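Local structure of KLLA0C04147p (5H2D) at residues K55-M60 with F178-L183; S65-T70 with V117-N122; T336-Q341 with D358-E363. The protein binds ergosterol in its OSBP-related domain, the part described here, and probably transfers sterols between membranes. One frame throughout, in Å; residues are numbered along the deposited sequence.

Interaction 1. Residues K55-M60 with F178-L183. With ERG (ergosterol), chain B.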
loop_
_atom_site.group_PDB
_atom_site.type_symbol
_atom_site.label_atom_id
_atom_site.label_comp_id
_atom_site.label_asym_id
_atom_site.label_seq_id
_atom_site.Cartn_x
_atom_site.Cartn_y
_atom_site.Cartn_z
ATOM N N LYS A 55 17.619 -16.010 -6.678
ATOM C CA LYS A 55 17.279 -15.759 -5.284
ATOM C C LYS A 55 16.074 -14.827 -5.152
ATOM O O LYS A 55 15.718 -14.075 -6.065
ATOM C CB LYS A 55 18.460 -15.161 -4.511
ATOM C CG LYS A 55 19.492 -16.169 -4.026
ATOM C CD LYS A 55 20.277 -16.737 -5.198
ATOM C CE LYS A 55 21.454 -17.592 -4.739
ATOM N NZ LYS A 55 22.417 -17.854 -5.855
ATOM N N ASP A 56 15.448 -14.905 -3.982
ATOM C CA ASP A 56 14.353 -14.065 -3.535
ATOM C C ASP A 56 14.907 -12.768 -2.944
ATOM O O ASP A 56 16.073 -12.684 -2.558
ATOM C CB ASP A 56 13.537 -14.841 -2.497
ATOM C CG ASP A 56 12.305 -14.111 -2.045
ATOM O OD1 ASP A 56 12.408 -13.310 -1.093
ATOM O OD2 ASP A 56 11.220 -14.362 -2.618
ATOM N N MET A 57 14.058 -11.739 -2.899
ATOM C CA MET A 57 14.466 -10.476 -2.289
ATOM C C MET A 57 14.929 -10.668 -0.850
ATOM O O MET A 57 15.882 -10.019 -0.404
ATOM C CB MET A 57 13.304 -9.486 -2.360
ATOM C CG MET A 57 13.326 -8.383 -1.337
ATOM S SD MET A 57 11.955 -7.257 -1.662
ATOM C CE MET A 57 10.566 -8.111 -0.889
ATOM N N THR A 58 14.272 -11.561 -0.108
ATOM C CA THR A 58 14.592 -11.721 1.309
ATOM C C THR A 58 15.844 -12.550 1.533
ATOM O O THR A 58 16.493 -12.396 2.572
ATOM C CB THR A 58 13.430 -12.370 2.060
ATOM O OG1 THR A 58 13.214 -13.691 1.547
ATOM C CG2 THR A 58 12.171 -11.541 1.915
ATOM N N ARG A 59 16.191 -13.437 0.600
ATOM C CA ARG A 59 17.383 -14.269 0.727
ATOM C C ARG A 59 18.651 -13.566 0.269
ATOM O O ARG A 59 19.737 -14.136 0.407
ATOM C CB ARG A 59 17.213 -15.567 -0.068
ATOM C CG ARG A 59 16.066 -16.450 0.389
ATOM C CD ARG A 59 16.470 -17.379 1.525
ATOM N NE ARG A 59 16.849 -16.648 2.732
ATOM C CZ ARG A 59 15.987 -16.076 3.568
ATOM N NH1 ARG A 59 14.682 -16.135 3.323
ATOM N NH2 ARG A 59 16.432 -15.435 4.645
ATOM N N MET A 60 18.548 -12.360 -0.275
ATOM C CA MET A 60 19.711 -11.643 -0.768
ATOM C C MET A 60 20.283 -10.727 0.300
ATOM O O MET A 60 19.545 -10.139 1.094
ATOM C CB MET A 60 19.352 -10.809 -1.993
ATOM C CG MET A 60 19.097 -11.605 -3.247
ATOM S SD MET A 60 18.639 -10.471 -4.570
ATOM C CE MET A 60 18.359 -11.610 -5.925
ATOM N N PHE A 178 14.030 -8.562 -12.205
ATOM C CA PHE A 178 13.594 -8.878 -10.849
ATOM C C PHE A 178 12.080 -8.714 -10.821
ATOM O O PHE A 178 11.576 -7.612 -11.051
ATOM C CB PHE A 178 14.272 -7.962 -9.832
ATOM C CG PHE A 178 14.599 -8.627 -8.510
ATOM C CD1 PHE A 178 13.728 -9.538 -7.922
ATOM C CD2 PHE A 178 15.772 -8.317 -7.850
ATOM C CE1 PHE A 178 14.042 -10.116 -6.698
ATOM C CE2 PHE A 178 16.086 -8.881 -6.634
ATOM C CZ PHE A 178 15.223 -9.797 -6.058
ATOM N N ASP A 179 11.365 -9.812 -10.583
ATOM C CA ASP A 179 9.917 -9.865 -10.719
ATOM C C ASP A 179 9.260 -9.943 -9.350
ATOM O O ASP A 179 9.758 -10.632 -8.455
ATOM C CB ASP A 179 9.487 -11.084 -11.548
ATOM C CG ASP A 179 8.043 -10.997 -12.021
ATOM O OD1 ASP A 179 7.661 -9.961 -12.595
ATOM O OD2 ASP A 179 7.280 -11.969 -11.808
ATOM N N PHE A 180 8.124 -9.256 -9.204
ATOM C CA PHE A 180 7.375 -9.196 -7.950
ATOM C C PHE A 180 5.905 -9.449 -8.230
ATOM O O PHE A 180 5.282 -8.723 -9.014
ATOM C CB PHE A 180 7.571 -7.836 -7.266
ATOM C CG PHE A 180 9.002 -7.549 -6.978
ATOM C CD1 PHE A 180 9.823 -6.977 -7.945
ATOM C CD2 PHE A 180 9.554 -7.925 -5.767
ATOM C CE1 PHE A 180 11.177 -6.769 -7.681
ATOM C CE2 PHE A 180 10.890 -7.718 -5.496
ATOM C CZ PHE A 180 11.706 -7.141 -6.449
ATOM N N LYS A 181 5.355 -10.473 -7.593
ATOM C CA LYS A 181 3.937 -10.780 -7.705
ATOM C C LYS A 181 3.275 -10.581 -6.351
ATOM O O LYS A 181 3.870 -10.887 -5.308
ATOM C CB LYS A 181 3.716 -12.210 -8.220
ATOM C CG LYS A 181 4.298 -12.418 -9.616
ATOM C CD LYS A 181 3.875 -13.741 -10.231
ATOM C CE LYS A 181 3.903 -13.676 -11.758
ATOM N NZ LYS A 181 5.256 -13.381 -12.312
ATOM N N HIS A 182 2.061 -10.051 -6.377
ATOM C CA HIS A 182 1.301 -9.698 -5.177
ATOM C C HIS A 182 0.121 -10.654 -5.094
ATOM O O HIS A 182 -0.857 -10.518 -5.837
ATOM C CB HIS A 182 0.879 -8.233 -5.252
ATOM C CG HIS A 182 2.054 -7.314 -5.337
ATOM N ND1 HIS A 182 2.479 -6.548 -4.274
ATOM C CD2 HIS A 182 2.951 -7.107 -6.334
ATOM C CE1 HIS A 182 3.574 -5.890 -4.620
ATOM N NE2 HIS A 182 3.884 -6.218 -5.862
ATOM N N LEU A 183 0.227 -11.629 -4.196
ATOM C CA LEU A 183 -0.670 -12.776 -4.209
ATOM C C LEU A 183 -1.938 -12.578 -3.387
ATOM O O LEU A 183 -2.881 -13.366 -3.532
ATOM C CB LEU A 183 0.080 -14.015 -3.706
ATOM C CG LEU A 183 1.351 -14.377 -4.486
ATOM C CD1 LEU A 183 1.980 -15.669 -3.969
ATOM C CD2 LEU A 183 1.056 -14.480 -5.974
HETATM C C1 ERG B . 4.108 -2.007 -4.983
HETATM C C2 ERG B . 2.815 -1.438 -4.402
HETATM C C3 ERG B . 2.277 -2.450 -3.425
HETATM C C4 ERG B . 3.293 -2.703 -2.309
HETATM C C5 ERG B . 4.593 -3.040 -2.815
HETATM C C6 ERG B . 5.394 -3.903 -2.082
HETATM C C7 ERG B . 6.704 -4.235 -2.464
HETATM C C8 ERG B . 7.272 -3.687 -3.619
HETATM C C9 ERG B . 6.416 -2.977 -4.511
HETATM C C10 ERG B . 5.152 -2.317 -3.901
HETATM C C11 ERG B . 7.179 -1.998 -5.502
HETATM C C12 ERG B . 8.508 -2.568 -6.007
HETATM C C13 ERG B . 9.353 -2.974 -4.781
HETATM C C14 ERG B . 8.564 -4.121 -4.110
HETATM C C15 ERG B . 9.565 -4.638 -3.098
HETATM C C16 ERG B . 10.933 -4.536 -3.832
HETATM C C17 ERG B . 10.626 -3.749 -5.136
HETATM C C18 ERG B . 9.657 -1.787 -3.840
HETATM C C19 ERG B . 5.612 -0.991 -3.233
HETATM C C20 ERG B . 11.882 -2.950 -5.553
HETATM C C21 ERG B . 11.685 -2.066 -6.779
HETATM C C22 ERG B . 12.954 -3.988 -5.858
HETATM C C23 ERG B . 14.171 -4.096 -4.995
HETATM C C24 ERG B . 15.217 -5.168 -5.300
HETATM C C25 ERG B . 16.611 -4.549 -5.127
HETATM C C26 ERG B . 16.758 -3.402 -6.133
HETATM C C27 ERG B . 17.739 -5.557 -5.403
HETATM C C28 ERG B . 14.984 -6.297 -4.316
HETATM O O1 ERG B . 1.000 -1.986 -2.857
#
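Phe-178 and Met-60 meet tip to tip. The Met-60 chain is extended, with CE anti to CB (chi3 -179°), and this sets CE 3.6 Å from Phe-178 CE2. Met-60 SD sits at the edge of the same ring, 4.8 Å from the Phe-178 ring centroid, in a Met-aromatic contact. Backbone atoms also border this ring. Met-57 N lies near the ring plane, 3.9 Å from Phe-178 CZ, and Asp-56 C is close by. The polar partner of Met-57 N is Ser-171 OG. Asp-56 holds the loop in shape through an Asx turn: its OD1 takes Thr-58 N and Thr-58 OG1 from opposite faces of the carboxylate. Phe-178 also touches the sterol tail, with CE2 3.6 Å from ergosterol C28.

Strand 178-190 belongs to the curled antiparallel wall of the OSBP-related domain, which encloses the sterol. Phe-178, Phe-180 and His-182 turn to the ligand. Asp-179 and Lys-181 alternate onto the other side of the strand.

Phe-180 lays one face against ergosterol C17, which is offset toward the rim. Its tip is tight on the tail, with Phe-180 CZ 3.4 Å from ergosterol C22. Met-57 SD, anti to CA (chi2 176°), approaches this ring obliquely, 4.0 Å from Phe-180 CE2. The same Met-57 SD touches ergosterol C16 at 3.6 Å.

His-182 touches ergosterol but not residues 55-60. His-182 CE1 lies 3.5 Å from ergosterol C5, at the ring edge, and the hydrogen bond from His-182 NE2 to Asn-208 OD1 fixes the ring rotation.

Interaction 2. Residues S65-T70 with V117-N122; sequences SFNEPT and VAKPFN. With ERG (ergosterol), chain B.
Phe-121 sets its ring edge against the backbone of Glu-68 to Thr-70. Phe-121 CB lies 3.6 Å from Thr-70 O. CG, placed beside the backbone N (chi1 -87°), keeps near that oxygen. Phe-121 CD1 comes 3.4 Å from Glu-68 O. Phe-121 CE1 reaches Pro-69 CA at 4.0 Å. The far atoms, CE2 and CZ, meet Asp-358 and Gln-359 of helix 357-363.

Backbone bonds tie the two segments. Phe-121 N gives to Thr-70 O at 2.8 Å. Lys-119 N gives to Phe-66 O at 2.7 Å, almost straight (177°). Glu-68 N gives to Lys-119 O at 3.0 Å. The last two form the parallel bridge of Asn-67 with Lys-119, whose side chains lie side by side, pointing the same way. A water accepts from Lys-119 NZ at 3.2 Å and, weakly, from Asn-67 ND2. At Pro-69 the chain makes an inverse gamma turn and leaves the bridge. Thr-70 OG1 donates to Glu-68 OE1, which also forms salt bridges with Arg-75 and Arg-116.

Val-117 CG1 rests 3.7 Å from ergosterol C26. With Ala-118 and Lys-119 it lines the tail end of the sterol pocket of an OSBP-related domain, beside the short parallel bridge.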
loop_
_atom_site.group_PDB
_atom_site.type_symbol
_atom_site.label_atom_id
_atom_site.label_comp_id
_atom_site.label_asym_id
_atom_site.label_seq_id
_atom_site.Cartn_x
_atom_site.Cartn_y
_atom_site.Cartn_z
ATOM N N SER A 65 23.242 0.901 -0.758
ATOM C CA SER A 65 22.779 1.587 -1.957
ATOM C C SER A 65 21.490 0.986 -2.509
ATOM O O SER A 65 20.755 1.672 -3.228
ATOM C CB SER A 65 23.875 1.547 -3.033
ATOM O OG SER A 65 25.042 2.209 -2.571
ATOM N N PHE A 66 21.198 -0.276 -2.204
ATOM C CA PHE A 66 19.979 -0.904 -2.707
ATOM C C PHE A 66 19.022 -1.251 -1.573
ATOM O O PHE A 66 18.173 -2.141 -1.721
ATOM C CB PHE A 66 20.320 -2.125 -3.572
ATOM C CG PHE A 66 20.993 -1.746 -4.852
ATOM C CD1 PHE A 66 20.307 -1.000 -5.805
ATOM C CD2 PHE A 66 22.322 -2.063 -5.078
ATOM C CE1 PHE A 66 20.923 -0.597 -6.974
ATOM C CE2 PHE A 66 22.940 -1.667 -6.252
ATOM C CZ PHE A 66 22.239 -0.934 -7.194
ATOM N N ASN A 67 19.142 -0.545 -0.454
ATOM C CA ASN A 67 18.179 -0.599 0.640
ATOM C C ASN A 67 17.473 0.746 0.754
ATOM O O ASN A 67 18.016 1.791 0.386
ATOM C CB ASN A 67 18.858 -0.908 1.977
ATOM C CG ASN A 67 19.405 -2.319 2.070
ATOM O OD1 ASN A 67 20.350 -2.563 2.815
ATOM N ND2 ASN A 67 18.805 -3.250 1.354
ATOM N N GLU A 68 16.254 0.722 1.305
ATOM C CA GLU A 68 15.505 1.938 1.571
ATOM C C GLU A 68 15.040 1.927 3.025
ATOM O O GLU A 68 14.575 0.895 3.499
ATOM C CB GLU A 68 14.284 2.015 0.634
ATOM C CG GLU A 68 13.471 3.276 0.761
ATOM C CD GLU A 68 12.277 3.258 -0.176
ATOM O OE1 GLU A 68 11.157 2.926 0.266
ATOM O OE2 GLU A 68 12.461 3.575 -1.361
ATOM N N PRO A 69 15.113 3.064 3.743
ATOM C CA PRO A 69 14.720 3.075 5.163
ATOM C C PRO A 69 13.223 3.191 5.368
ATOM O O PRO A 69 12.749 3.957 6.208
ATOM C CB PRO A 69 15.439 4.312 5.711
ATOM C CG PRO A 69 15.425 5.243 4.536
ATOM C CD PRO A 69 15.690 4.358 3.334
ATOM N N THR A 70 12.459 2.426 4.608
ATOM C CA THR A 70 11.044 2.255 4.865
ATOM C C THR A 70 10.810 0.772 5.070
ATOM O O THR A 70 11.608 -0.050 4.634
ATOM C CB THR A 70 10.177 2.728 3.698
ATOM O OG1 THR A 70 10.458 1.909 2.553
ATOM C CG2 THR A 70 10.470 4.200 3.366
ATOM N N VAL A 117 14.659 2.140 -6.671
ATOM C CA VAL A 117 15.143 0.792 -6.975
ATOM C C VAL A 117 15.922 0.345 -5.739
ATOM O O VAL A 117 17.150 0.484 -5.645
ATOM C CB VAL A 117 15.978 0.760 -8.257
ATOM C CG1 VAL A 117 16.494 -0.646 -8.542
ATOM C CG2 VAL A 117 15.137 1.235 -9.443
ATOM N N ALA A 118 15.190 -0.200 -4.770
ATOM C CA ALA A 118 15.766 -0.476 -3.465
ATOM C C ALA A 118 14.830 -1.374 -2.683
ATOM O O ALA A 118 13.602 -1.278 -2.807
ATOM C CB ALA A 118 16.016 0.815 -2.673
ATOM N N LYS A 119 15.433 -2.203 -1.839
ATOM C CA LYS A 119 14.697 -3.154 -1.015
ATOM C C LYS A 119 14.231 -2.482 0.271
ATOM O O LYS A 119 15.079 -2.040 1.066
ATOM C CB LYS A 119 15.597 -4.344 -0.696
ATOM C CG LYS A 119 15.008 -5.409 0.208
ATOM C CD LYS A 119 16.058 -6.492 0.435
ATOM C CE LYS A 119 15.950 -7.137 1.804
ATOM N NZ LYS A 119 17.010 -8.188 1.978
ATOM N N PRO A 120 12.923 -2.383 0.530
ATOM C CA PRO A 120 12.453 -1.927 1.848
ATOM C C PRO A 120 12.790 -2.958 2.912
ATOM O O PRO A 120 13.101 -4.115 2.617
ATOM C CB PRO A 120 10.935 -1.814 1.686
ATOM C CG PRO A 120 10.678 -1.860 0.180
ATOM C CD PRO A 120 11.803 -2.746 -0.353
ATOM N N PHE A 121 12.675 -2.543 4.173
ATOM C CA PHE A 121 12.950 -3.478 5.257
ATOM C C PHE A 121 11.940 -4.619 5.264
ATOM O O PHE A 121 10.732 -4.425 5.062
ATOM C CB PHE A 121 12.940 -2.765 6.613
ATOM C CG PHE A 121 14.263 -2.169 6.983
ATOM C CD1 PHE A 121 14.700 -0.999 6.373
ATOM C CD2 PHE A 121 15.068 -2.773 7.937
ATOM C CE1 PHE A 121 15.938 -0.440 6.710
ATOM C CE2 PHE A 121 16.305 -2.220 8.273
ATOM C CZ PHE A 121 16.742 -1.066 7.661
ATOM N N ASN A 122 12.441 -5.820 5.507
ATOM C CA ASN A 122 11.607 -6.982 5.724
ATOM C C ASN A 122 11.102 -6.906 7.164
ATOM O O ASN A 122 11.909 -6.988 8.099
ATOM C CB ASN A 122 12.443 -8.240 5.456
ATOM C CG ASN A 122 11.621 -9.511 5.444
ATOM O OD1 ASN A 122 10.403 -9.475 5.337
ATOM N ND2 ASN A 122 12.299 -10.651 5.543
HETATM C C1 ERG B . 4.108 -2.007 -4.983
HETATM C C2 ERG B . 2.815 -1.438 -4.402
HETATM C C3 ERG B . 2.277 -2.450 -3.425
HETATM C C4 ERG B . 3.293 -2.703 -2.309
HETATM C C5 ERG B . 4.593 -3.040 -2.815
HETATM C C6 ERG B . 5.394 -3.903 -2.082
HETATM C C7 ERG B . 6.704 -4.235 -2.464
HETATM C C8 ERG B . 7.272 -3.687 -3.619
HETATM C C9 ERG B . 6.416 -2.977 -4.511
HETATM C C10 ERG B . 5.152 -2.317 -3.901
HETATM C C11 ERG B . 7.179 -1.998 -5.502
HETATM C C12 ERG B . 8.508 -2.568 -6.007
HETATM C C13 ERG B . 9.353 -2.974 -4.781
HETATM C C14 ERG B . 8.564 -4.121 -4.110
HETATM C C15 ERG B . 9.565 -4.638 -3.098
HETATM C C16 ERG B . 10.933 -4.536 -3.832
HETATM C C17 ERG B . 10.626 -3.749 -5.136
HETATM C C18 ERG B . 9.657 -1.787 -3.840
HETATM C C19 ERG B . 5.612 -0.991 -3.233
HETATM C C20 ERG B . 11.882 -2.950 -5.553
HETATM C C21 ERG B . 11.685 -2.066 -6.779
HETATM C C22 ERG B . 12.954 -3.988 -5.858
HETATM C C23 ERG B . 14.171 -4.096 -4.995
HETATM C C24 ERG B . 15.217 -5.168 -5.300
HETATM C C25 ERG B . 16.611 -4.549 -5.127
HETATM C C26 ERG B . 16.758 -3.402 -6.133
HETATM C C27 ERG B . 17.739 -5.557 -5.403
HETATM C C28 ERG B . 14.984 -6.297 -4.316
HETATM O O1 ERG B . 1.000 -1.986 -2.857
HETATM O O HOH W 1 19.433 -6.308 2.932
HETATM O O HOH W 2 16.022 -1.795 3.630
#

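Interaction 3. Residues T336-Q341 with D358-E363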
loop_
_atom_site.group_PDB
_atom_site.type_symbol
_atom_site.label_atom_id
_atom_site.label_comp_id
_atom_site.label_asym_id
_atom_site.label_seq_id
_atom_site.Cartn_x
_atom_site.Cartn_y
_atom_site.Cartn_z
ATOM N N THR A 336 6.256 11.153 5.448
ATOM C CA THR A 336 5.442 11.270 6.659
ATOM C C THR A 336 5.352 9.971 7.459
ATOM O O THR A 336 4.971 10.011 8.636
ATOM C CB THR A 336 4.008 11.730 6.348
ATOM O OG1 THR A 336 3.255 10.661 5.744
ATOM C CG2 THR A 336 3.995 12.969 5.456
ATOM N N LEU A 337 5.695 8.825 6.864
ATOM C CA LEU A 337 5.254 7.554 7.424
ATOM C C LEU A 337 6.112 7.104 8.598
ATOM O O LEU A 337 5.581 6.660 9.623
ATOM C CB LEU A 337 5.262 6.479 6.337
ATOM C CG LEU A 337 4.225 6.688 5.235
ATOM C CD1 LEU A 337 4.411 5.668 4.111
ATOM C CD2 LEU A 337 2.814 6.618 5.781
ATOM N N ASN A 338 7.436 7.161 8.454
ATOM C CA ASN A 338 8.336 6.712 9.511
ATOM C C ASN A 338 8.735 7.836 10.459
ATOM O O ASN A 338 9.811 7.769 11.067
ATOM C CB ASN A 338 9.587 6.064 8.915
ATOM C CG ASN A 338 10.248 5.104 9.889
ATOM O OD1 ASN A 338 9.566 4.357 10.578
ATOM N ND2 ASN A 338 11.584 5.148 9.976
ATOM N N ALA A 339 7.895 8.851 10.612
ATOM C CA ALA A 339 8.234 10.005 11.448
ATOM C C ALA A 339 8.035 9.675 12.921
ATOM O O ALA A 339 6.925 9.304 13.315
ATOM C CB ALA A 339 7.368 11.197 11.071
ATOM N N PRO A 340 9.066 9.817 13.769
ATOM C CA PRO A 340 8.909 9.587 15.220
ATOM C C PRO A 340 8.333 10.825 15.898
ATOM O O PRO A 340 8.991 11.507 16.699
ATOM C CB PRO A 340 10.344 9.283 15.659
ATOM C CG PRO A 340 11.171 10.154 14.763
ATOM C CD PRO A 340 10.457 10.151 13.412
ATOM N N GLN A 341 7.085 11.117 15.545
ATOM C CA GLN A 341 6.432 12.358 15.954
ATOM C C GLN A 341 6.370 12.447 17.478
ATOM O O GLN A 341 5.919 11.498 18.133
ATOM C CB GLN A 341 5.024 12.434 15.355
ATOM C CG GLN A 341 4.979 12.405 13.819
ATOM C CD GLN A 341 5.453 13.697 13.161
ATOM O OE1 GLN A 341 6.644 13.983 13.106
ATOM N NE2 GLN A 341 4.507 14.469 12.633
ATOM N N ASP A 358 17.293 -0.419 13.563
ATOM C CA ASP A 358 18.139 -0.479 12.371
ATOM C C ASP A 358 17.578 0.407 11.268
ATOM O O ASP A 358 18.321 1.143 10.602
ATOM C CB ASP A 358 18.332 -1.926 11.880
ATOM C CG ASP A 358 17.041 -2.725 11.773
ATOM O OD1 ASP A 358 15.989 -2.327 12.322
ATOM O OD2 ASP A 358 17.111 -3.808 11.149
ATOM N N GLN A 359 16.263 0.364 11.076
ATOM C CA GLN A 359 15.641 1.225 10.082
ATOM C C GLN A 359 15.810 2.701 10.440
ATOM O O GLN A 359 16.018 3.534 9.553
ATOM C CB GLN A 359 14.165 0.854 9.941
ATOM C CG GLN A 359 13.469 1.614 8.841
ATOM C CD GLN A 359 12.044 1.166 8.665
ATOM O OE1 GLN A 359 11.723 -0.012 8.819
ATOM N NE2 GLN A 359 11.173 2.111 8.344
ATOM N N ARG A 360 15.712 3.047 11.729
ATOM C CA ARG A 360 15.917 4.436 12.139
ATOM C C ARG A 360 17.340 4.891 11.842
ATOM O O ARG A 360 17.556 5.998 11.331
ATOM C CB ARG A 360 15.613 4.601 13.628
ATOM C CG ARG A 360 15.943 5.993 14.193
ATOM C CD ARG A 360 15.035 7.085 13.622
ATOM N NE ARG A 360 13.638 6.700 13.776
ATOM C CZ ARG A 360 12.672 7.038 12.929
ATOM N NH1 ARG A 360 12.941 7.800 11.880
ATOM N NH2 ARG A 360 11.440 6.596 13.130
ATOM N N ALA A 361 18.325 4.057 12.181
ATOM C CA ALA A 361 19.713 4.400 11.883
ATOM C C ALA A 361 19.906 4.632 10.395
ATOM O O ALA A 361 20.558 5.603 9.988
ATOM C CB ALA A 361 20.650 3.299 12.375
ATOM N N MET A 362 19.339 3.759 9.561
ATOM C CA MET A 362 19.535 3.914 8.125
ATOM C C MET A 362 18.916 5.215 7.639
ATOM O O MET A 362 19.512 5.928 6.822
ATOM C CB MET A 362 18.944 2.735 7.360
ATOM C CG MET A 362 19.239 2.846 5.876
ATOM S SD MET A 362 18.454 1.545 4.910
ATOM C CE MET A 362 19.433 0.129 5.397
ATOM N N GLU A 363 17.731 5.554 8.151
ATOM C CA GLU A 363 17.085 6.788 7.725
ATOM C C GLU A 363 17.943 7.999 8.043
ATOM O O GLU A 363 17.906 9.000 7.315
ATOM C CB GLU A 363 15.719 6.924 8.394
ATOM C CG GLU A 363 14.864 8.022 7.791
ATOM C CD GLU A 363 13.657 8.348 8.643
ATOM O OE1 GLU A 363 13.747 9.281 9.473
ATOM O OE2 GLU A 363 12.612 7.673 8.489
#
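Arg-360 grips the backbone oxygen of Asn-338 end-on, with two nitrogens sharing one acceptor. The contact joins the irregular chain after helix 332-337 to helix 357-363 in the OSBP-related domain. Arg-360 NH2 is 2.9 Å from Asn-338 O, and Arg-360 NH1 is 3.2 Å from the same Asn-338 O. The Arg-360 chain bends at chi2 (67°, placing CD) and again at chi3, and the guanidinium meets the loop edge-on, with Asn-338 O in its plane.

The tight part is centred on the buried Asn-338. Its amide lies nearly parallel to the guanidinium, 14° off, with ND2 over one face. Gln-74 serves both neighbouring amides: its NE2 gives to Asn-338 OD1, and its OE1 takes Gln-359 NE2. Asn-338 ND2 and Gln-359 NE2 are both donors and only pack together.

The looser side is Pro-340, the centre of an inverse gamma turn and partly exposed. It makes no polar bond to the helix. Pro-340 CG covers the centre of the other guanidinium face, 3.9 Å from Arg-360 CZ.

Arg-360 NH1 also forms a salt bridge with Glu-363 OE1, 2.9 Å away. A leucine in place of Arg-360 would probably leave Asn-338 O without its two donors here and Glu-363 OE1 without the positive charge of its own helix, though Arg-30 would remain. Asn-338 ND2 donates to Glu-363 OE2 at 3.1 Å, from above the carboxylate plane (49° out of it).

In the fold
Interactions 1 and 2 both touch ergosterol, and their centres lie 13 Å apart. Lys-119 of interaction 2 joins them: its NZ is 3.2 Å from Met-57 O of interaction 1, a probable hydrogen bond. Between them they supply seven of the seventeen pocket residues. Interaction 3 stands behind interaction 2, also 13 Å away between centres. There Gln-359 NE2 packs 3.2 Å from Pro-69 O. Interaction 3 does not reach the sterol; the Gln-359 side chain is about 13 Å from it. Interactions 1 and 3 do not touch, with nearest atoms about 11 Å apart. Interaction 2 touches both: residues 117-119 line the pocket, and Pro-69, Thr-70 and Phe-121 pack on helix 357-363.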